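Local coordinates for protein trehalose-6-phosphate phosphatase (PDB 5DXL) that belongs to the trehalose-phosphatase family of the HAD clan, pairing a central-sheet core domain with a smaller antiparallel-sheet domain, at residues A[139-144]-A[179-184]; A[208-213]-A[235-240]; A[62-67]-A[81-86]; A[187-192]-A[221-226]. All blocks are in the same frame, centred on the assembly; numbering follows the deposited sequence.

Interactions 2, 3 and 4 belong to one core domain, while interaction 1 lies in a separate four-stranded antiparallel sheet, its centre about 37 Å from that of interaction 2. Interactions 2 and 3 reach the same mixed sheet, on strand pairs separated by strand 21-25, with centres about 18 Å apart. Interaction 4 joins them: I65 O and K190 NZ, 3.0 Å apart, form a probable hydrogen bond between interactions 3 and 4, and S240 CB packs 3.6 Å from F225 CD1 between interactions 2 and 4. Interactions 3 and 4 hold residues that probably belong to HAD motifs II to IV, and so to the active site. Segment 179-184 leads almost directly into 187-192, as the chain passes between domains.

Interaction 1: residues A[139-144]-A[179-184]; sequences LTWHYR and ANLEVR
Y143 lays its phenol ring over the backbone of A179, with the carbonyl O of A179 3.4 Å above the ring plane and displaced toward the rim. CG of Y143 stands between the backbone N and the carbonyl carbon (chi1 59°), and beyond it the ring also passes close to N180, CE2 lying 3.4 Å from N180 N. A water in the plane of the ring is 2.6 Å from Y143 OH and donates to N180 O. Beside this, CB of R144 rests on CB of A179. On the face that carries T140, H142, N180 and E182, the methyl CG2 of T140 meets N180 CB at 3.7 Å, while OG1 of T140 lies against the CG methylene of E182. A second water, 2.7 Å from T140 OG1, donates to E182 OE1.

These side chains are set by an antiparallel pairing in which L139 with V183 and W141 with L181 are hydrogen-bonded pairs; the shortest of the bonds runs 2.7 Å from W141 N to L181 O. The Y143 N to A179 O bond, 3.1 Å, carries the pairing past the end of strand 139-142. Helices 112-125 and 148-164 pack on the face of L139, W141, L181 and V183, and H142 NE2 is bonded to E133 on the neighbouring strand 131-134. A helix-backed antiparallel sheet of this kind is consistent with a HAD cap domain. Chemically the two faces divide: mostly carbon packs toward the helices, W141 NE1 making a weak bond to T124 OG1, whereas hydroxyl and carboxylate on the other face are joined through water.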
loop_
_atom_site.group_PDB
_atom_site.type_symbol
_atom_site.label_atom_id
_atom_site.label_comp_id
_atom_site.label_asym_id
_atom_site.label_seq_id
_atom_site.Cartn_x
_atom_site.Cartn_y
_atom_site.Cartn_z
ATOM N N LEU A 139 13.515 -11.425 5.209
ATOM C CA LEU A 139 14.204 -12.710 5.277
ATOM C C LEU A 139 13.166 -13.794 5.494
ATOM O O LEU A 139 12.322 -13.668 6.372
ATOM C CB LEU A 139 15.234 -12.724 6.410
ATOM C CG LEU A 139 16.389 -11.720 6.322
ATOM C CD1 LEU A 139 17.317 -11.865 7.518
ATOM C CD2 LEU A 139 17.139 -11.910 5.044
ATOM N N THR A 140 13.225 -14.843 4.686
ATOM C CA THR A 140 12.185 -15.868 4.734
ATOM C C THR A 140 12.771 -17.266 4.880
ATOM O O THR A 140 13.666 -17.664 4.131
ATOM C CB THR A 140 11.299 -15.816 3.473
ATOM O OG1 THR A 140 10.786 -14.490 3.314
ATOM C CG2 THR A 140 10.122 -16.779 3.624
ATOM N N TRP A 141 12.268 -18.003 5.868
ATOM C CA TRP A 141 12.656 -19.393 6.055
ATOM C C TRP A 141 11.591 -20.298 5.436
ATOM O O TRP A 141 10.438 -20.236 5.830
ATOM C CB TRP A 141 12.839 -19.705 7.551
ATOM C CG TRP A 141 13.403 -21.070 7.785
ATOM C CD1 TRP A 141 14.571 -21.564 7.281
ATOM C CD2 TRP A 141 12.828 -22.125 8.573
ATOM N NE1 TRP A 141 14.764 -22.859 7.714
ATOM C CE2 TRP A 141 13.707 -23.221 8.503
ATOM C CE3 TRP A 141 11.663 -22.240 9.333
ATOM C CZ2 TRP A 141 13.452 -24.425 9.163
ATOM C CZ3 TRP A 141 11.412 -23.444 9.990
ATOM C CH2 TRP A 141 12.302 -24.511 9.897
ATOM N N HIS A 142 11.986 -21.098 4.449
ATOM C CA HIS A 142 11.069 -21.976 3.711
ATOM C C HIS A 142 11.223 -23.411 4.182
ATOM O O HIS A 142 12.343 -23.883 4.332
ATOM C CB HIS A 142 11.357 -21.932 2.201
ATOM C CG HIS A 142 11.087 -20.608 1.545
ATOM N ND1 HIS A 142 9.894 -20.325 0.912
ATOM C CD2 HIS A 142 11.863 -19.510 1.392
ATOM C CE1 HIS A 142 9.945 -19.104 0.406
ATOM N NE2 HIS A 142 11.132 -18.590 0.676
ATOM N N TYR A 143 10.117 -24.133 4.367
ATOM C CA TYR A 143 10.238 -25.522 4.817
ATOM C C TYR A 143 9.208 -26.492 4.220
ATOM O O TYR A 143 8.955 -27.556 4.787
ATOM C CB TYR A 143 10.173 -25.565 6.350
ATOM C CG TYR A 143 8.923 -25.000 6.950
ATOM C CD1 TYR A 143 7.811 -25.814 7.177
ATOM C CD2 TYR A 143 8.836 -23.661 7.298
ATOM C CE1 TYR A 143 6.650 -25.303 7.726
ATOM C CE2 TYR A 143 7.675 -23.139 7.850
ATOM C CZ TYR A 143 6.588 -23.967 8.059
ATOM O OH TYR A 143 5.437 -23.456 8.608
ATOM N N ARG A 144 8.640 -26.167 3.062
ATOM C CA ARG A 144 7.648 -27.063 2.462
ATOM C C ARG A 144 8.208 -28.450 2.158
ATOM O O ARG A 144 7.468 -29.426 2.209
ATOM C CB ARG A 144 7.069 -26.450 1.172
ATOM C CG ARG A 144 5.959 -27.294 0.528
ATOM C CD ARG A 144 4.827 -27.550 1.521
ATOM N NE ARG A 144 3.821 -28.493 1.047
ATOM C CZ ARG A 144 3.743 -29.764 1.436
ATOM N NH1 ARG A 144 4.624 -30.253 2.304
ATOM N NH2 ARG A 144 2.788 -30.553 0.957
ATOM N N ALA A 179 3.985 -22.449 4.396
ATOM C CA ALA A 179 5.124 -23.247 4.829
ATOM C C ALA A 179 6.348 -22.326 4.870
ATOM O O ALA A 179 7.418 -22.662 4.349
ATOM C CB ALA A 179 5.366 -24.425 3.878
ATOM N N ASN A 180 6.186 -21.155 5.477
ATOM C CA ASN A 180 7.340 -20.282 5.662
ATOM C C ASN A 180 7.203 -19.386 6.885
ATOM O O ASN A 180 6.111 -19.198 7.424
ATOM C CB ASN A 180 7.615 -19.436 4.382
ATOM C CG ASN A 180 6.651 -18.250 4.195
ATOM O OD1 ASN A 180 6.392 -17.469 5.111
ATOM N ND2 ASN A 180 6.169 -18.084 2.965
ATOM N N LEU A 181 8.342 -18.859 7.320
ATOM C CA LEU A 181 8.399 -17.809 8.325
ATOM C C LEU A 181 9.121 -16.627 7.711
ATOM O O LEU A 181 10.162 -16.805 7.094
ATOM C CB LEU A 181 9.150 -18.261 9.572
ATOM C CG LEU A 181 8.530 -19.239 10.553
ATOM C CD1 LEU A 181 9.449 -19.302 11.783
ATOM C CD2 LEU A 181 7.132 -18.782 10.931
ATOM N N GLU A 182 8.596 -15.427 7.906
ATOM C CA GLU A 182 9.239 -14.239 7.348
ATOM C C GLU A 182 9.437 -13.175 8.417
ATOM O O GLU A 182 8.568 -12.968 9.261
ATOM C CB GLU A 182 8.400 -13.688 6.200
ATOM C CG GLU A 182 8.938 -12.413 5.560
ATOM C CD GLU A 182 8.060 -11.964 4.405
ATOM O OE1 GLU A 182 7.258 -12.786 3.910
ATOM O OE2 GLU A 182 8.156 -10.796 4.000
ATOM N N VAL A 183 10.594 -12.516 8.388
ATOM C CA VAL A 183 10.827 -11.351 9.227
ATOM C C VAL A 183 11.061 -10.158 8.319
ATOM O O VAL A 183 11.840 -10.236 7.380
ATOM C CB VAL A 183 12.033 -11.536 10.161
ATOM C CG1 VAL A 183 12.166 -10.345 11.086
ATOM C CG2 VAL A 183 11.867 -12.830 10.982
ATOM N N ARG A 184 10.372 -9.067 8.612
ATOM C CA ARG A 184 10.501 -7.850 7.817
ATOM C C ARG A 184 10.198 -6.631 8.679
ATOM O O ARG A 184 9.585 -6.743 9.740
ATOM C CB ARG A 184 9.546 -7.912 6.629
ATOM C CG ARG A 184 8.116 -7.808 7.072
ATOM C CD ARG A 184 7.148 -8.038 5.946
ATOM N NE ARG A 184 5.816 -7.627 6.360
ATOM C CZ ARG A 184 4.743 -7.696 5.585
ATOM N NH1 ARG A 184 4.849 -8.174 4.351
ATOM N NH2 ARG A 184 3.570 -7.282 6.046
HETATM O O HOH W 1 8.426 -14.069 2.123
HETATM O O HOH W 2 5.037 -20.984 9.385
#

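Interaction 2: residues A[208-213]-A[235-240]; sequences APEFVL and AGHVFS
The phenyl rings of F211 and F239 meet obliquely, their planes 38° apart and their centroids separated by 5.6 Å. Their closest atoms are the two CE1 carbons, 4.0 Å from each other, and the side chains as wholes cross at about a right angle. At the edge of the F239 ring, in its plane, lies V212 O, 3.6 Å from F239 CD1. The F211 ring also meets Y15 edge-to-face and touches F23. One face of the H237 imidazole is covered by a carbonyl: E210 O is 3.4 Å from H237 CG, and the same oxygen accepts a hydrogen bond from Q14 NE2.

The backbones run parallel, as the two strands of a beta-alpha-beta unit whose connection is helix 222-229; the sheet they share is the central one of the Rossmann-like HAD core. Both backbone polar groups of V212 are bonded to the other strand, its N donating to H237 O (2.8 Å) and its O accepting from F239 N (2.8 Å). V212 CB approaches V238 CG2 on the face that helix 222-229 covers through L228. On the other face the CD1 branch of L213 reaches across to F239, 3.6 Å from F239 O and somewhat farther from F239 CB. F211 and F239 also touch L11 of helix 8-17 there. The carboxylate of E210 turns to R19, with which OE1 makes a salt bridge, while E210 OE2 remains 5.2 Å from H237 NE2.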
loop_
_atom_site.group_PDB
_atom_site.type_symbol
_atom_site.label_atom_id
_atom_site.label_comp_id
_atom_site.label_asym_id
_atom_site.label_seq_id
_atom_site.Cartn_x
_atom_site.Cartn_y
_atom_site.Cartn_z
ATOM N N ALA A 208 -6.342 19.040 8.847
ATOM C CA ALA A 208 -6.504 17.709 8.271
ATOM C C ALA A 208 -7.185 17.786 6.909
ATOM O O ALA A 208 -7.918 18.734 6.635
ATOM C CB ALA A 208 -7.304 16.822 9.218
ATOM N N PRO A 209 -6.945 16.790 6.038
ATOM C CA PRO A 209 -7.692 16.829 4.782
ATOM C C PRO A 209 -9.164 16.575 5.044
ATOM O O PRO A 209 -9.484 15.760 5.905
ATOM C CB PRO A 209 -7.062 15.698 3.955
ATOM C CG PRO A 209 -6.486 14.774 4.955
ATOM C CD PRO A 209 -6.037 15.635 6.114
ATOM N N GLU A 210 -10.039 17.271 4.333
ATOM C CA GLU A 210 -11.478 17.079 4.474
ATOM C C GLU A 210 -11.987 16.034 3.492
ATOM O O GLU A 210 -13.183 15.790 3.398
ATOM C CB GLU A 210 -12.229 18.392 4.249
ATOM C CG GLU A 210 -11.993 19.461 5.301
ATOM C CD GLU A 210 -12.427 20.828 4.806
ATOM O OE1 GLU A 210 -11.622 21.491 4.118
ATOM O OE2 GLU A 210 -13.582 21.223 5.077
ATOM N N PHE A 211 -11.066 15.430 2.746
ATOM C CA PHE A 211 -11.439 14.403 1.777
ATOM C C PHE A 211 -10.292 13.415 1.674
ATOM O O PHE A 211 -9.157 13.803 1.402
ATOM C CB PHE A 211 -11.752 15.033 0.418
ATOM C CG PHE A 211 -12.079 14.043 -0.677
ATOM C CD1 PHE A 211 -13.394 13.764 -1.014
ATOM C CD2 PHE A 211 -11.059 13.422 -1.395
ATOM C CE1 PHE A 211 -13.696 12.876 -2.040
ATOM C CE2 PHE A 211 -11.355 12.532 -2.423
ATOM C CZ PHE A 211 -12.663 12.263 -2.749
ATOM N N VAL A 212 -10.589 12.140 1.903
ATOM C CA VAL A 212 -9.610 11.069 1.719
ATOM C C VAL A 212 -10.249 9.982 0.878
ATOM O O VAL A 212 -11.321 9.489 1.218
ATOM C CB VAL A 212 -9.138 10.458 3.054
ATOM C CG1 VAL A 212 -8.110 9.370 2.799
ATOM C CG2 VAL A 212 -8.568 11.542 3.962
ATOM N N LEU A 213 -9.617 9.640 -0.240
ATOM C CA LEU A 213 -10.058 8.501 -1.043
ATOM C C LEU A 213 -8.937 7.489 -1.095
ATOM O O LEU A 213 -7.828 7.794 -1.549
ATOM C CB LEU A 213 -10.443 8.934 -2.455
ATOM C CG LEU A 213 -10.816 7.804 -3.435
ATOM C CD1 LEU A 213 -12.034 7.003 -2.971
ATOM C CD2 LEU A 213 -11.099 8.394 -4.813
ATOM N N ALA A 235 -16.131 10.542 9.684
ATOM C CA ALA A 235 -16.454 9.419 8.804
ATOM C C ALA A 235 -16.849 9.854 7.396
ATOM O O ALA A 235 -16.477 9.207 6.413
ATOM C CB ALA A 235 -17.566 8.580 9.413
ATOM N N GLY A 236 -17.602 10.947 7.298
ATOM C CA GLY A 236 -18.048 11.439 6.010
ATOM C C GLY A 236 -16.951 12.097 5.187
ATOM O O GLY A 236 -17.191 12.503 4.052
ATOM N N HIS A 237 -15.758 12.206 5.763
ATOM C CA HIS A 237 -14.608 12.782 5.056
ATOM C C HIS A 237 -13.733 11.695 4.428
ATOM O O HIS A 237 -12.843 11.993 3.628
ATOM C CB HIS A 237 -13.738 13.617 6.001
ATOM C CG HIS A 237 -14.388 14.875 6.490
ATOM N ND1 HIS A 237 -15.690 15.209 6.191
ATOM C CD2 HIS A 237 -13.901 15.889 7.242
ATOM C CE1 HIS A 237 -15.982 16.374 6.744
ATOM N NE2 HIS A 237 -14.914 16.805 7.391
ATOM N N VAL A 238 -13.973 10.446 4.808
ATOM C CA VAL A 238 -13.094 9.341 4.425
ATOM C C VAL A 238 -13.839 8.302 3.606
ATOM O O VAL A 238 -14.897 7.827 4.011
ATOM C CB VAL A 238 -12.482 8.651 5.660
ATOM C CG1 VAL A 238 -11.645 7.444 5.250
ATOM C CG2 VAL A 238 -11.650 9.635 6.459
ATOM N N PHE A 239 -13.278 7.956 2.448
ATOM C CA PHE A 239 -13.844 6.949 1.570
ATOM C C PHE A 239 -12.810 5.859 1.342
ATOM O O PHE A 239 -11.947 5.978 0.454
ATOM C CB PHE A 239 -14.285 7.567 0.233
ATOM C CG PHE A 239 -15.281 8.684 0.383
ATOM C CD1 PHE A 239 -14.856 9.975 0.655
ATOM C CD2 PHE A 239 -16.635 8.443 0.232
ATOM C CE1 PHE A 239 -15.770 11.008 0.793
ATOM C CE2 PHE A 239 -17.556 9.473 0.362
ATOM C CZ PHE A 239 -17.116 10.758 0.646
ATOM N N SER A 240 -12.897 4.809 2.152
ATOM C CA SER A 240 -12.097 3.601 1.970
ATOM C C SER A 240 -12.871 2.672 1.052
ATOM O O SER A 240 -14.002 2.274 1.356
ATOM C CB SER A 240 -11.800 2.912 3.302
ATOM O OG SER A 240 -10.881 3.671 4.082
#

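Interaction 3: residues A[62-67]-A[81-86]; sequences VWIISG and PELGLS
V62 meets L83 through its CG1 methyl, which lies 3.6 Å from L83 CD2, the two side chains crossing at a slant. Its carbonyl accepts from G84 N, and its own N donates to a water that also reaches E82 O. W63 comes next and turns its indole over G84: G84 CA sits 3.6 Å from the centroid of the six-membered ring and 13° off the ring normal, a CH-pi contact. CG of W63 is anti to the carbonyl carbon (chi1 -77°); beyond it the indole lies against the glycine backbone, where no side chain intervenes, and CE3 approaches G84 C to 3.4 Å.

At I64 both backbone groups are engaged, N donating to G84 O at 2.9 Å and O accepting from S86 N at 2.8 Å, the latter with a C=O...N angle of 175°. On the opposite face from W63, I64 and L85 lie side by side and point the same way, CG1 of I64 being 3.9 Å from L85 CD2. I65 sends its CG2 methyl toward S86 OG, 4.0 Å away. The last bond joins S66 N to S86 O, while a water bridges S66 O and S86 OG. S66 OG itself turns to R68 N, just beyond the strand.

Helix 45-56 packs against V62 and L83 on one side, helix 190-199 against W63, I65 and S86 on the other. Parallel neighbours linked through helix 70-77 form a beta-alpha-beta unit of the Rossmann-like HAD core, and S66, where strand 60-65 ends, fits the place of the serine or threonine of HAD motif II.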
loop_
_atom_site.group_PDB
_atom_site.type_symbol
_atom_site.label_atom_id
_atom_site.label_comp_id
_atom_site.label_asym_id
_atom_site.label_seq_id
_atom_site.Cartn_x
_atom_site.Cartn_y
_atom_site.Cartn_z
ATOM N N VAL A 62 -1.631 13.222 -4.121
ATOM C CA VAL A 62 -1.943 11.964 -4.792
ATOM C C VAL A 62 -0.792 10.984 -4.629
ATOM O O VAL A 62 0.338 11.261 -5.051
ATOM C CB VAL A 62 -2.236 12.191 -6.300
ATOM C CG1 VAL A 62 -2.613 10.880 -6.971
ATOM C CG2 VAL A 62 -3.360 13.219 -6.481
ATOM N N TRP A 63 -1.091 9.847 -4.004
ATOM C CA TRP A 63 -0.089 8.826 -3.708
ATOM C C TRP A 63 -0.374 7.515 -4.416
ATOM O O TRP A 63 -1.515 7.035 -4.416
ATOM C CB TRP A 63 -0.017 8.568 -2.199
ATOM C CG TRP A 63 0.737 9.645 -1.489
ATOM C CD1 TRP A 63 0.241 10.825 -1.027
ATOM C CD2 TRP A 63 2.136 9.650 -1.202
ATOM N NE1 TRP A 63 1.254 11.569 -0.448
ATOM C CE2 TRP A 63 2.427 10.863 -0.546
ATOM C CE3 TRP A 63 3.172 8.737 -1.426
ATOM C CZ2 TRP A 63 3.711 11.183 -0.109
ATOM C CZ3 TRP A 63 4.450 9.062 -0.995
ATOM C CH2 TRP A 63 4.703 10.276 -0.345
ATOM N N ILE A 64 0.673 6.942 -5.010
ATOM C CA ILE A 64 0.634 5.577 -5.530
ATOM C C ILE A 64 1.420 4.704 -4.540
ATOM O O ILE A 64 2.592 4.983 -4.273
ATOM C CB ILE A 64 1.263 5.473 -6.939
ATOM C CG1 ILE A 64 0.692 6.517 -7.905
ATOM C CG2 ILE A 64 1.095 4.056 -7.522
ATOM C CD1 ILE A 64 -0.821 6.490 -8.022
ATOM N N ILE A 65 0.777 3.673 -3.985
ATOM C CA ILE A 65 1.385 2.840 -2.947
ATOM C C ILE A 65 1.400 1.411 -3.462
ATOM O O ILE A 65 0.381 0.738 -3.469
ATOM C CB ILE A 65 0.619 2.968 -1.621
ATOM C CG1 ILE A 65 0.542 4.441 -1.212
ATOM C CG2 ILE A 65 1.301 2.160 -0.512
ATOM C CD1 ILE A 65 -0.392 4.700 -0.044
ATOM N N SER A 66 2.571 0.962 -3.906
ATOM C CA SER A 66 2.669 -0.190 -4.800
ATOM C C SER A 66 3.794 -1.160 -4.450
ATOM O O SER A 66 4.807 -0.770 -3.877
ATOM C CB SER A 66 2.856 0.325 -6.234
ATOM O OG SER A 66 3.143 -0.719 -7.144
ATOM N N GLY A 67 3.602 -2.437 -4.795
ATOM C CA GLY A 67 4.664 -3.412 -4.642
ATOM C C GLY A 67 5.708 -3.330 -5.744
ATOM O O GLY A 67 6.763 -3.965 -5.661
ATOM N N PRO A 81 5.352 15.102 -11.754
ATOM C CA PRO A 81 6.175 15.460 -10.596
ATOM C C PRO A 81 5.385 15.528 -9.292
ATOM O O PRO A 81 5.954 15.314 -8.227
ATOM C CB PRO A 81 6.734 16.840 -10.981
ATOM C CG PRO A 81 5.761 17.380 -11.970
ATOM C CD PRO A 81 5.245 16.197 -12.734
ATOM N N GLU A 82 4.086 15.785 -9.381
ATOM C CA GLU A 82 3.278 15.939 -8.181
ATOM C C GLU A 82 2.923 14.619 -7.502
ATOM O O GLU A 82 2.431 14.618 -6.377
ATOM C CB GLU A 82 1.981 16.692 -8.511
ATOM C CG GLU A 82 2.182 18.110 -9.080
ATOM C CD GLU A 82 2.418 18.126 -10.573
ATOM O OE1 GLU A 82 2.476 17.048 -11.201
ATOM O OE2 GLU A 82 2.550 19.236 -11.137
ATOM N N LEU A 83 3.137 13.494 -8.179
ATOM C CA LEU A 83 2.762 12.223 -7.559
ATOM C C LEU A 83 3.701 11.871 -6.431
ATOM O O LEU A 83 4.922 11.909 -6.598
ATOM C CB LEU A 83 2.781 11.074 -8.561
ATOM C CG LEU A 83 1.717 10.995 -9.637
ATOM C CD1 LEU A 83 1.985 9.736 -10.472
ATOM C CD2 LEU A 83 0.333 10.922 -8.999
ATOM N N GLY A 84 3.129 11.495 -5.295
ATOM C CA GLY A 84 3.896 10.799 -4.279
ATOM C C GLY A 84 3.988 9.333 -4.672
ATOM O O GLY A 84 2.999 8.749 -5.105
ATOM N N LEU A 85 5.175 8.744 -4.551
ATOM C CA LEU A 85 5.376 7.349 -4.961
ATOM C C LEU A 85 5.939 6.523 -3.812
ATOM O O LEU A 85 6.936 6.896 -3.212
ATOM C CB LEU A 85 6.308 7.264 -6.176
ATOM C CG LEU A 85 5.821 8.056 -7.401
ATOM C CD1 LEU A 85 6.928 8.080 -8.455
ATOM C CD2 LEU A 85 4.524 7.461 -7.980
ATOM N N SER A 86 5.287 5.403 -3.520
ATOM C CA SER A 86 5.779 4.435 -2.539
ATOM C C SER A 86 5.992 3.121 -3.275
ATOM O O SER A 86 5.043 2.554 -3.812
ATOM C CB SER A 86 4.793 4.272 -1.384
ATOM O OG SER A 86 5.165 3.185 -0.535
HETATM O O HOH W 3 0.134 15.213 -5.131
HETATM O O HOH W 4 4.952 0.586 -1.383
#

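Interaction 4: residues A[187-192]-A[221-226]; sequences FVNKGF and DEDMFR
K190 and D221 form the salt bridge of this contact, and their places in the HAD core are consistent with the motif III lysine and a motif IV aspartate. The ionic part is compact: NZ of K190 meets OD1 of D221 at 2.8 Å on the syn lone pair, the two side chains lying alongside each other and pointing the same way. The lysine is extended beyond CG, and its NZ has further partners in D26 OD1, a salt bridge, and I65 O.

Hydrogen bonding through water adds a second link, one molecule accepting from K190 N and donating to D223 OD2 (2.8 Å). In one of two deposited conformers, N189 caps the helix, OD1 accepting from G191 N at 2.8 Å, and its ND2 makes a weak bond to D223 OD2; both hold for that conformer alone. D223 OD1 also forms a salt bridge with R226 NH1, whose hydrogen bond is weak in angle.

Apolar contact is supplied by the selenomethionine M224, whose CG lies 3.6 Å from K190 O and about as far from K190 CB. At G191, which has no side chain, the two backbones come closest: its CA stands 3.2 Å from D223 O.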
loop_
_atom_site.group_PDB
_atom_site.type_symbol
_atom_site.label_atom_id
_atom_site.label_comp_id
_atom_site.label_asym_id
_atom_site.label_seq_id
_atom_site.Cartn_x
_atom_site.Cartn_y
_atom_site.Cartn_z
ATOM N N PHE A 187 7.577 -1.165 8.771
ATOM C CA PHE A 187 7.178 -0.126 7.816
ATOM C C PHE A 187 6.725 -0.661 6.449
ATOM O O PHE A 187 6.264 0.104 5.599
ATOM C CB PHE A 187 8.303 0.922 7.634
ATOM C CG PHE A 187 9.604 0.390 7.066
ATOM C CD1 PHE A 187 9.690 -0.076 5.757
ATOM C CD2 PHE A 187 10.765 0.434 7.827
ATOM C CE1 PHE A 187 10.891 -0.527 5.234
ATOM C CE2 PHE A 187 11.970 -0.012 7.303
ATOM C CZ PHE A 187 12.027 -0.497 6.009
ATOM N N VAL A 188 6.830 -1.971 6.247
ATOM C CA VAL A 188 6.390 -2.607 5.011
ATOM C C VAL A 188 4.858 -2.675 4.939
ATOM O O VAL A 188 4.271 -2.677 3.856
ATOM C CB VAL A 188 6.996 -4.032 4.891
ATOM C CG1 VAL A 188 6.329 -4.835 3.782
ATOM C CG2 VAL A 188 8.497 -3.936 4.672
ATOM N N ASN A 189 4.219 -2.726 6.101
ATOM C CA ASN A 189 2.766 -2.809 6.192
ATOM C C ASN A 189 2.100 -1.549 5.624
ATOM O O ASN A 189 2.445 -0.433 6.011
ATOM C CB ASN A 189 2.358 -3.033 7.654
ATOM C CG ASN A 189 0.877 -3.299 7.821
ATOM O OD1 ASN A 189 0.061 -2.387 7.747
ATOM N ND2 ASN A 189 0.526 -4.557 8.067
ATOM N N LYS A 190 1.152 -1.727 4.702
ATOM C CA LYS A 190 0.525 -0.598 4.026
ATOM C C LYS A 190 -0.281 0.298 4.959
ATOM O O LYS A 190 -0.474 1.481 4.687
ATOM C CB LYS A 190 -0.371 -1.088 2.884
ATOM C CG LYS A 190 0.346 -1.090 1.558
ATOM C CD LYS A 190 -0.595 -1.337 0.387
ATOM C CE LYS A 190 0.212 -1.502 -0.880
ATOM N NZ LYS A 190 -0.626 -1.725 -2.074
ATOM N N GLY A 191 -0.744 -0.276 6.066
ATOM C CA GLY A 191 -1.441 0.510 7.065
ATOM C C GLY A 191 -0.490 1.471 7.741
ATOM O O GLY A 191 -0.837 2.599 8.067
ATOM N N PHE A 192 0.734 1.002 7.958
ATOM C CA PHE A 192 1.772 1.835 8.537
ATOM C C PHE A 192 1.998 2.981 7.575
ATOM O O PHE A 192 1.994 4.165 7.940
ATOM C CB PHE A 192 3.051 1.013 8.767
ATOM C CG PHE A 192 4.173 1.782 9.401
ATOM C CD1 PHE A 192 4.966 2.635 8.644
ATOM C CD2 PHE A 192 4.456 1.633 10.750
ATOM C CE1 PHE A 192 6.008 3.341 9.226
ATOM C CE2 PHE A 192 5.500 2.333 11.337
ATOM C CZ PHE A 192 6.274 3.187 10.573
ATOM N N ASP A 221 -3.936 -4.229 0.954
ATOM C CA ASP A 221 -4.630 -2.957 0.915
ATOM C C ASP A 221 -5.635 -2.813 2.050
ATOM O O ASP A 221 -5.958 -1.696 2.452
ATOM C CB ASP A 221 -5.328 -2.793 -0.433
ATOM C CG ASP A 221 -4.348 -2.616 -1.560
ATOM O OD1 ASP A 221 -3.271 -2.034 -1.318
ATOM O OD2 ASP A 221 -4.665 -3.046 -2.685
ATOM N N GLU A 222 -6.117 -3.939 2.557
ATOM C CA GLU A 222 -7.010 -3.949 3.715
ATOM C C GLU A 222 -6.408 -3.195 4.901
ATOM O O GLU A 222 -7.127 -2.568 5.676
ATOM C CB GLU A 222 -7.351 -5.390 4.110
ATOM C CG GLU A 222 -8.218 -6.108 3.077
ATOM C CD GLU A 222 -9.637 -5.560 3.039
ATOM O OE1 GLU A 222 -10.209 -5.315 4.122
ATOM O OE2 GLU A 222 -10.172 -5.360 1.929
ATOM N N ASP A 223 -5.084 -3.223 5.023
ATOM C CA ASP A 223 -4.437 -2.561 6.154
ATOM C C ASP A 223 -4.537 -1.035 6.039
ATOM O O ASP A 223 -4.570 -0.335 7.053
ATOM C CB ASP A 223 -2.975 -3.014 6.274
ATOM C CG ASP A 223 -2.844 -4.444 6.815
ATOM O OD1 ASP A 223 -3.699 -4.868 7.632
ATOM O OD2 ASP A 223 -1.883 -5.143 6.420
HETATM N N MSE A 224 -4.605 -0.511 4.811
HETATM C CA MSE A 224 -4.853 0.921 4.611
HETATM C C MSE A 224 -6.234 1.286 5.146
HETATM O O MSE A 224 -6.387 2.308 5.819
HETATM C CB MSE A 224 -4.754 1.313 3.132
HETATM C CG MSE A 224 -3.375 1.098 2.541
HETATM SE SE MSE A 224 -3.130 2.039 0.849
HETATM C CE MSE A 224 -4.402 1.022 -0.252
ATOM N N PHE A 225 -7.230 0.460 4.828
ATOM C CA PHE A 225 -8.603 0.732 5.261
ATOM C C PHE A 225 -8.686 0.683 6.787
ATOM O O PHE A 225 -9.330 1.532 7.407
ATOM C CB PHE A 225 -9.601 -0.268 4.662
ATOM C CG PHE A 225 -9.493 -0.444 3.167
ATOM C CD1 PHE A 225 -9.183 0.621 2.330
ATOM C CD2 PHE A 225 -9.711 -1.695 2.601
ATOM C CE1 PHE A 225 -9.084 0.441 0.947
ATOM C CE2 PHE A 225 -9.614 -1.889 1.228
ATOM C CZ PHE A 225 -9.305 -0.822 0.394
ATOM N N ARG A 226 -8.017 -0.306 7.376
ATOM C CA ARG A 226 -7.932 -0.416 8.836
ATOM C C ARG A 226 -7.335 0.835 9.446
ATOM O O ARG A 226 -7.848 1.369 10.426
ATOM C CB ARG A 226 -7.090 -1.625 9.254
ATOM C CG ARG A 226 -7.824 -2.927 9.206
ATOM C CD ARG A 226 -7.047 -4.063 9.892
ATOM N NE ARG A 226 -7.687 -5.331 9.575
ATOM C CZ ARG A 226 -7.346 -6.100 8.544
ATOM N NH1 ARG A 226 -6.346 -5.741 7.751
ATOM N NH2 ARG A 226 -7.999 -7.232 8.310
HETATM O O HOH W 5 -0.275 -4.271 4.349
#